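Local coordinates for protein bifunctional cytochrome P450/NADPH--P450 reductase (Deinococcus aerius, PDB 7F3H) that hydroxylates organic substrates at a heme iron, as a cytochrome P450 joined in one polypeptide to its probable electron donor, an NADPH-dependent reductase, at residues A[37-41]-A[42-46]; A[358-361]-A[362-365]. All coordinates share one frame; numbering follows the deposited sequence.

Contact 1. Residues A[37-41]-A[42-46]; sequences RQIPE and GLFQL
I39 and F44 meet where the chain reverses from a helix into a strand, and they do so nearly at right angles. The end of the isoleucine makes the touch: CD1 of I39 lies 3.6 Å from CB of F44 and 4.0 Å from its CG, so it rests at the root of the aromatic side chain and approaches the ring obliquely. With CG1 of I39 anti to the carbonyl carbon (chi1 -50°) and chi2 extended, CD1 is carried to the far end of the branch, where it can span the turn. The other branch also crosses the turn, more loosely: CG2 of I39 lies 4.0 Å from the carbonyl O of L43. On the phenylalanine, CG sits between backbone N and carbonyl carbon (chi1 62°), which sets the start of the ring beside CD1 of I39.

The turn that brings the pair together is a type I beta turn from I39 to G42. It illustrates a familiar use of glycine: G42 has a positive phi of 92°, and any CB there would be driven against the carbonyl O of E41. The carbonyl O of I39 is hydrogen-bonded to the hydroxyl of Y57. Beyond the turn, F44 packs on L35 of helix 28-38, while backbone hydrogen bonds between F44 and Q55 and between L46 and L53 join strand 43-48 to its antiparallel neighbour 51-56.

Contact 2. Residues A[358-361]-A[362-365]; sequences ALLI and PALH
The imidazole of H365 has one face covered by a methyl of I361, while both its nitrogens, at the rim, are engaged by other parts of the chain. CG2 of I361 stands 3.3 Å above the ring plane, displaced toward the rim on the CE1 side, a CH-pi contact. The two side chains run side by side in the same direction; CG of H365 lies anti to its carbonyl carbon (chi1 -82°), which tips the ring back over the preceding turn. NE2 is hydrogen-bonded to the backbone N of K396, ND1 weakly to the carbonyl O of L326, and the ring of Y395 meets the imidazole with the planes at about 35°. With an alanine here, the N of K396 would probably lose its mate and the I361 methyl the face it rests on.

Two i to i+4 backbone bonds of the helix bring I361 and H365 onto the same side. The N of L364 is hydrogen-bonded to the O of L360 at 2.9 Å, and the N of H365 to the O of I361 at 2.7 Å. L360 is the N-cap, and its CD2 packs 3.7 Å from CB of A363. P362, which has no N-H to offer, suits the first turn of a helix. This strand-to-helix junction, with the carbonyl O of H365 hydrogen-bonded to R327 of the P450 ExxR motif, lies in the P450 core near the heme, about 7 Å from the side chain of I361.

Overall arrangement
Contact 1 comes early in the chain and contact 2 more than three hundred residues later, yet their centres are only 11 Å apart and their nearest atoms about 4 Å, without touching. Both reach one mixed sheet: 43-48 is an outermost strand, 51-56 lies next to it, and 356-359 runs parallel to 51-56. Helix 28-38 leads into contact 1 and also packs against L360 and A363 of contact 2, while Y57 borders both. The pair thus exemplifies how the P450 fold ties sequence-distant parts together: a helix-to-strand turn at the sheet's margin, and a strand-to-helix turn further in, toward the heme.

Contact 1. Residues A[37-41]-A[42-46]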
ATOM      1  N   ARG A  37      -5.364 -17.838 -14.286  1.00 37.44           N
ATOM      2  CA  ARG A  37      -4.545 -18.351 -15.382  1.00 44.03           C
ATOM      3  C   ARG A  37      -5.202 -19.536 -16.070  1.00 42.73           C
ATOM      4  O   ARG A  37      -4.916 -19.786 -17.244  1.00 42.13           O
ATOM      5  CB  ARG A  37      -3.184 -18.804 -14.852  1.00 37.44           C
ATOM      6  CG  ARG A  37      -2.187 -17.705 -14.698  1.00 43.38           C
ATOM      7  CD  ARG A  37      -1.746 -17.159 -16.055  1.00 50.10           C
ATOM      8  NE  ARG A  37      -0.459 -16.485 -15.924  1.00 53.29           N
ATOM      9  CZ  ARG A  37      -0.317 -15.171 -15.781  1.00 50.04           C
ATOM     10  NH1 ARG A  37      -1.394 -14.392 -15.736  1.00 47.38           N
ATOM     11  NH2 ARG A  37       0.902 -14.645 -15.664  1.00 53.04           N
ATOM     12  N   GLN A  38      -6.149 -20.203 -15.399  1.00 45.04           N
ATOM     13  CA  GLN A  38      -6.902 -21.260 -16.079  1.00 41.58           C
ATOM     14  C   GLN A  38      -8.064 -20.694 -16.877  1.00 38.78           C
ATOM     15  O   GLN A  38      -8.500 -21.324 -17.844  1.00 50.52           O
ATOM     16  CB  GLN A  38      -7.503 -22.289 -15.111  1.00 49.37           C
ATOM     17  CG  GLN A  38      -6.613 -22.845 -14.031  1.00 47.49           C
ATOM     18  CD  GLN A  38      -5.393 -23.469 -14.597  1.00 57.07           C
ATOM     19  OE1 GLN A  38      -5.468 -24.242 -15.555  1.00 70.57           O
ATOM     20  NE2 GLN A  38      -4.238 -23.128 -14.032  1.00 59.09           N
ATOM     21  N   ILE A  39      -8.583 -19.527 -16.507  1.00 39.64           N
ATOM     22  CA  ILE A  39      -9.829 -19.063 -17.117  1.00 40.81           C
ATOM     23  C   ILE A  39      -9.576 -17.863 -18.030  1.00 37.05           C
ATOM     24  O   ILE A  39      -9.437 -16.725 -17.556  1.00 37.48           O
ATOM     25  CB  ILE A  39     -10.854 -18.744 -16.012  1.00 36.61           C
ATOM     26  CG1 ILE A  39     -10.939 -19.930 -15.026  1.00 34.45           C
ATOM     27  CG2 ILE A  39     -12.236 -18.394 -16.587  1.00 35.97           C
ATOM     28  CD1 ILE A  39     -12.009 -19.816 -13.976  1.00 26.71           C
ATOM     29  N   PRO A  40      -9.563 -18.068 -19.353  1.00 35.05           N
ATOM     30  CA  PRO A  40      -9.161 -16.983 -20.264  1.00 37.58           C
ATOM     31  C   PRO A  40     -10.221 -15.925 -20.493  1.00 32.44           C
ATOM     32  O   PRO A  40      -9.864 -14.841 -20.974  1.00 36.02           O
ATOM     33  CB  PRO A  40      -8.844 -17.722 -21.569  1.00 30.48           C
ATOM     34  CG  PRO A  40      -9.762 -18.908 -21.541  1.00 29.32           C
ATOM     35  CD  PRO A  40      -9.800 -19.335 -20.072  1.00 37.52           C
ATOM     36  N   GLU A  41     -11.486 -16.170 -20.117  1.00 33.90           N
ATOM     37  CA  GLU A  41     -12.536 -15.157 -20.265  1.00 29.41           C
ATOM     38  C   GLU A  41     -12.292 -13.910 -19.440  1.00 29.82           C
ATOM     39  O   GLU A  41     -13.026 -12.928 -19.599  1.00 34.01           O
ATOM     40  CB  GLU A  41     -13.904 -15.706 -19.885  1.00 32.27           C
ATOM     41  CG  GLU A  41     -14.422 -16.748 -20.813  1.00 27.72           C
ATOM     42  CD  GLU A  41     -14.049 -18.130 -20.322  1.00 36.67           C
ATOM     43  OE1 GLU A  41     -12.972 -18.256 -19.698  1.00 33.55           O
ATOM     44  OE2 GLU A  41     -14.812 -19.091 -20.565  1.00 40.02           O
ATOM     45  N   GLY A  42     -11.399 -13.960 -18.461  1.00 40.05           N
ATOM     46  CA  GLY A  42     -11.013 -12.750 -17.768  1.00 34.21           C
ATOM     47  C   GLY A  42     -11.820 -12.419 -16.526  1.00 36.06           C
ATOM     48  O   GLY A  42     -11.535 -11.384 -15.888  1.00 33.57           O
ATOM     49  N   LEU A  43     -12.805 -13.252 -16.144  1.00 31.05           N
ATOM     50  CA  LEU A  43     -13.439 -13.074 -14.840  1.00 35.94           C
ATOM     51  C   LEU A  43     -13.997 -14.438 -14.423  1.00 32.96           C
ATOM     52  O   LEU A  43     -14.338 -15.266 -15.270  1.00 34.12           O
ATOM     53  CB  LEU A  43     -14.589 -12.012 -14.833  1.00 31.35           C
ATOM     54  CG  LEU A  43     -16.046 -12.266 -15.290  1.00 31.95           C
ATOM     55  CD1 LEU A  43     -17.058 -11.145 -14.894  1.00 25.24           C
ATOM     56  CD2 LEU A  43     -16.229 -12.699 -16.715  1.00 35.38           C
ATOM     57  N   PHE A  44     -14.120 -14.658 -13.116  1.00 31.69           N
ATOM     58  CA  PHE A  44     -14.736 -15.902 -12.643  1.00 34.57           C
ATOM     59  C   PHE A  44     -15.498 -15.651 -11.350  1.00 34.00           C
ATOM     60  O   PHE A  44     -15.414 -14.576 -10.752  1.00 33.77           O
ATOM     61  CB  PHE A  44     -13.720 -17.045 -12.462  1.00 29.43           C
ATOM     62  CG  PHE A  44     -12.646 -16.765 -11.431  1.00 32.51           C
ATOM     63  CD1 PHE A  44     -12.922 -16.833 -10.068  1.00 30.60           C
ATOM     64  CD2 PHE A  44     -11.349 -16.464 -11.831  1.00 32.01           C
ATOM     65  CE1 PHE A  44     -11.953 -16.578  -9.137  1.00 29.00           C
ATOM     66  CE2 PHE A  44     -10.357 -16.218 -10.904  1.00 30.68           C
ATOM     67  CZ  PHE A  44     -10.661 -16.269  -9.550  1.00 34.37           C
ATOM     68  N   GLN A  45     -16.220 -16.689 -10.920  1.00 39.61           N
ATOM     69  CA  GLN A  45     -17.189 -16.653  -9.826  1.00 39.83           C
ATOM     70  C   GLN A  45     -16.934 -17.814  -8.859  1.00 35.33           C
ATOM     71  O   GLN A  45     -16.687 -18.937  -9.300  1.00 33.00           O
ATOM     72  CB  GLN A  45     -18.577 -16.787 -10.433  1.00 33.63           C
ATOM     73  CG  GLN A  45     -19.729 -16.234  -9.696  1.00 35.99           C
ATOM     74  CD  GLN A  45     -21.024 -16.636 -10.391  1.00 38.86           C
ATOM     75  OE1 GLN A  45     -20.997 -17.307 -11.430  1.00 40.41           O
ATOM     76  NE2 GLN A  45     -22.154 -16.261  -9.811  1.00 35.71           N
ATOM     77  N   LEU A  46     -16.987 -17.543  -7.546  1.00 31.78           N
ATOM     78  CA  LEU A  46     -16.898 -18.528  -6.466  1.00 33.59           C
ATOM     79  C   LEU A  46     -18.072 -18.424  -5.504  1.00 37.35           C
ATOM     80  O   LEU A  46     -18.639 -17.336  -5.343  1.00 34.65           O
ATOM     81  CB  LEU A  46     -15.567 -18.337  -5.703  1.00 35.65           C
ATOM     82  CG  LEU A  46     -14.204 -18.548  -6.382  1.00 35.94           C
ATOM     83  CD1 LEU A  46     -13.120 -18.433  -5.338  1.00 36.45           C
ATOM     84  CD2 LEU A  46     -14.111 -19.900  -7.089  1.00 30.65           C
TER

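Contact 2. Residues A[358-361]-A[362-365]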
ATOM      1  N   ALA A 358     -14.205  -7.870  -7.465  1.00 26.97           N
ATOM      2  CA  ALA A 358     -12.819  -7.630  -7.093  1.00 29.68           C
ATOM      3  C   ALA A 358     -11.944  -7.499  -8.341  1.00 26.33           C
ATOM      4  O   ALA A 358     -12.043  -8.312  -9.270  1.00 28.55           O
ATOM      5  CB  ALA A 358     -12.324  -8.752  -6.172  1.00 23.29           C
ATOM      6  N   LEU A 359     -11.084  -6.481  -8.365  1.00 22.09           N
ATOM      7  CA  LEU A 359     -10.033  -6.405  -9.382  1.00 23.99           C
ATOM      8  C   LEU A 359      -8.869  -7.306  -8.977  1.00 26.06           C
ATOM      9  O   LEU A 359      -8.156  -7.019  -8.002  1.00 29.64           O
ATOM     10  CB  LEU A 359      -9.553  -4.972  -9.584  1.00 23.24           C
ATOM     11  CG  LEU A 359     -10.566  -3.838  -9.702  1.00 27.22           C
ATOM     12  CD1 LEU A 359      -9.843  -2.550  -9.959  1.00 26.70           C
ATOM     13  CD2 LEU A 359     -11.510  -4.114 -10.834  1.00 29.99           C
ATOM     14  N   LEU A 360      -8.618  -8.355  -9.755  1.00 25.23           N
ATOM     15  CA  LEU A 360      -7.542  -9.299  -9.426  1.00 29.53           C
ATOM     16  C   LEU A 360      -6.210  -8.753  -9.959  1.00 27.70           C
ATOM     17  O   LEU A 360      -5.689  -9.169 -10.997  1.00 28.87           O
ATOM     18  CB  LEU A 360      -7.889 -10.683  -9.970  1.00 26.57           C
ATOM     19  CG  LEU A 360      -6.968 -11.832  -9.589  1.00 31.09           C
ATOM     20  CD1 LEU A 360      -6.859 -12.013  -8.056  1.00 25.58           C
ATOM     21  CD2 LEU A 360      -7.450 -13.107 -10.282  1.00 23.79           C
ATOM     22  N   ILE A 361      -5.641  -7.826  -9.166  1.00 23.11           N
ATOM     23  CA  ILE A 361      -4.504  -7.020  -9.635  1.00 25.09           C
ATOM     24  C   ILE A 361      -3.338  -7.861 -10.140  1.00 30.59           C
ATOM     25  O   ILE A 361      -2.797  -7.546 -11.212  1.00 28.51           O
ATOM     26  CB  ILE A 361      -4.075  -6.039  -8.530  1.00 25.64           C
ATOM     27  CG1 ILE A 361      -5.191  -5.067  -8.122  1.00 22.37           C
ATOM     28  CG2 ILE A 361      -2.833  -5.243  -8.949  1.00 25.24           C
ATOM     29  CD1 ILE A 361      -5.658  -4.081  -9.262  1.00 22.52           C
ATOM     30  N   PRO A 362      -2.875  -8.901  -9.447  1.00 29.78           N
ATOM     31  CA  PRO A 362      -1.774  -9.688 -10.014  1.00 29.46           C
ATOM     32  C   PRO A 362      -2.091 -10.261 -11.380  1.00 30.69           C
ATOM     33  O   PRO A 362      -1.226 -10.253 -12.267  1.00 32.51           O
ATOM     34  CB  PRO A 362      -1.553 -10.796  -8.979  1.00 22.17           C
ATOM     35  CG  PRO A 362      -2.163 -10.297  -7.764  1.00 31.26           C
ATOM     36  CD  PRO A 362      -3.273  -9.403  -8.125  1.00 30.18           C
ATOM     37  N   ALA A 363      -3.312 -10.765 -11.578  1.00 30.95           N
ATOM     38  CA  ALA A 363      -3.653 -11.321 -12.877  1.00 29.07           C
ATOM     39  C   ALA A 363      -3.760 -10.216 -13.925  1.00 29.20           C
ATOM     40  O   ALA A 363      -3.362 -10.412 -15.079  1.00 29.82           O
ATOM     41  CB  ALA A 363      -4.941 -12.131 -12.775  1.00 23.98           C
ATOM     42  N   LEU A 364      -4.309  -9.055 -13.544  1.00 31.45           N
ATOM     43  CA  LEU A 364      -4.406  -7.907 -14.452  1.00 29.26           C
ATOM     44  C   LEU A 364      -3.026  -7.360 -14.824  1.00 30.94           C
ATOM     45  O   LEU A 364      -2.750  -7.040 -15.995  1.00 26.28           O
ATOM     46  CB  LEU A 364      -5.268  -6.823 -13.808  1.00 27.59           C
ATOM     47  CG  LEU A 364      -5.296  -5.454 -14.492  1.00 27.54           C
ATOM     48  CD1 LEU A 364      -6.031  -5.473 -15.825  1.00 29.01           C
ATOM     49  CD2 LEU A 364      -5.912  -4.471 -13.580  1.00 24.88           C
ATOM     50  N   HIS A 365      -2.162  -7.198 -13.824  1.00 27.36           N
ATOM     51  CA  HIS A 365      -0.836  -6.647 -14.025  1.00 28.02           C
ATOM     52  C   HIS A 365       0.041  -7.559 -14.866  1.00 30.18           C
ATOM     53  O   HIS A 365       1.139  -7.144 -15.270  1.00 29.29           O
ATOM     54  CB  HIS A 365      -0.213  -6.384 -12.668  1.00 28.32           C
ATOM     55  CG  HIS A 365      -0.641  -5.087 -12.059  1.00 25.89           C
ATOM     56  ND1 HIS A 365      -0.074  -4.585 -10.910  1.00 27.87           N
ATOM     57  CD2 HIS A 365      -1.552  -4.169 -12.463  1.00 29.09           C
ATOM     58  CE1 HIS A 365      -0.619  -3.412 -10.626  1.00 29.45           C
ATOM     59  NE2 HIS A 365      -1.516  -3.135 -11.558  1.00 28.77           N
TER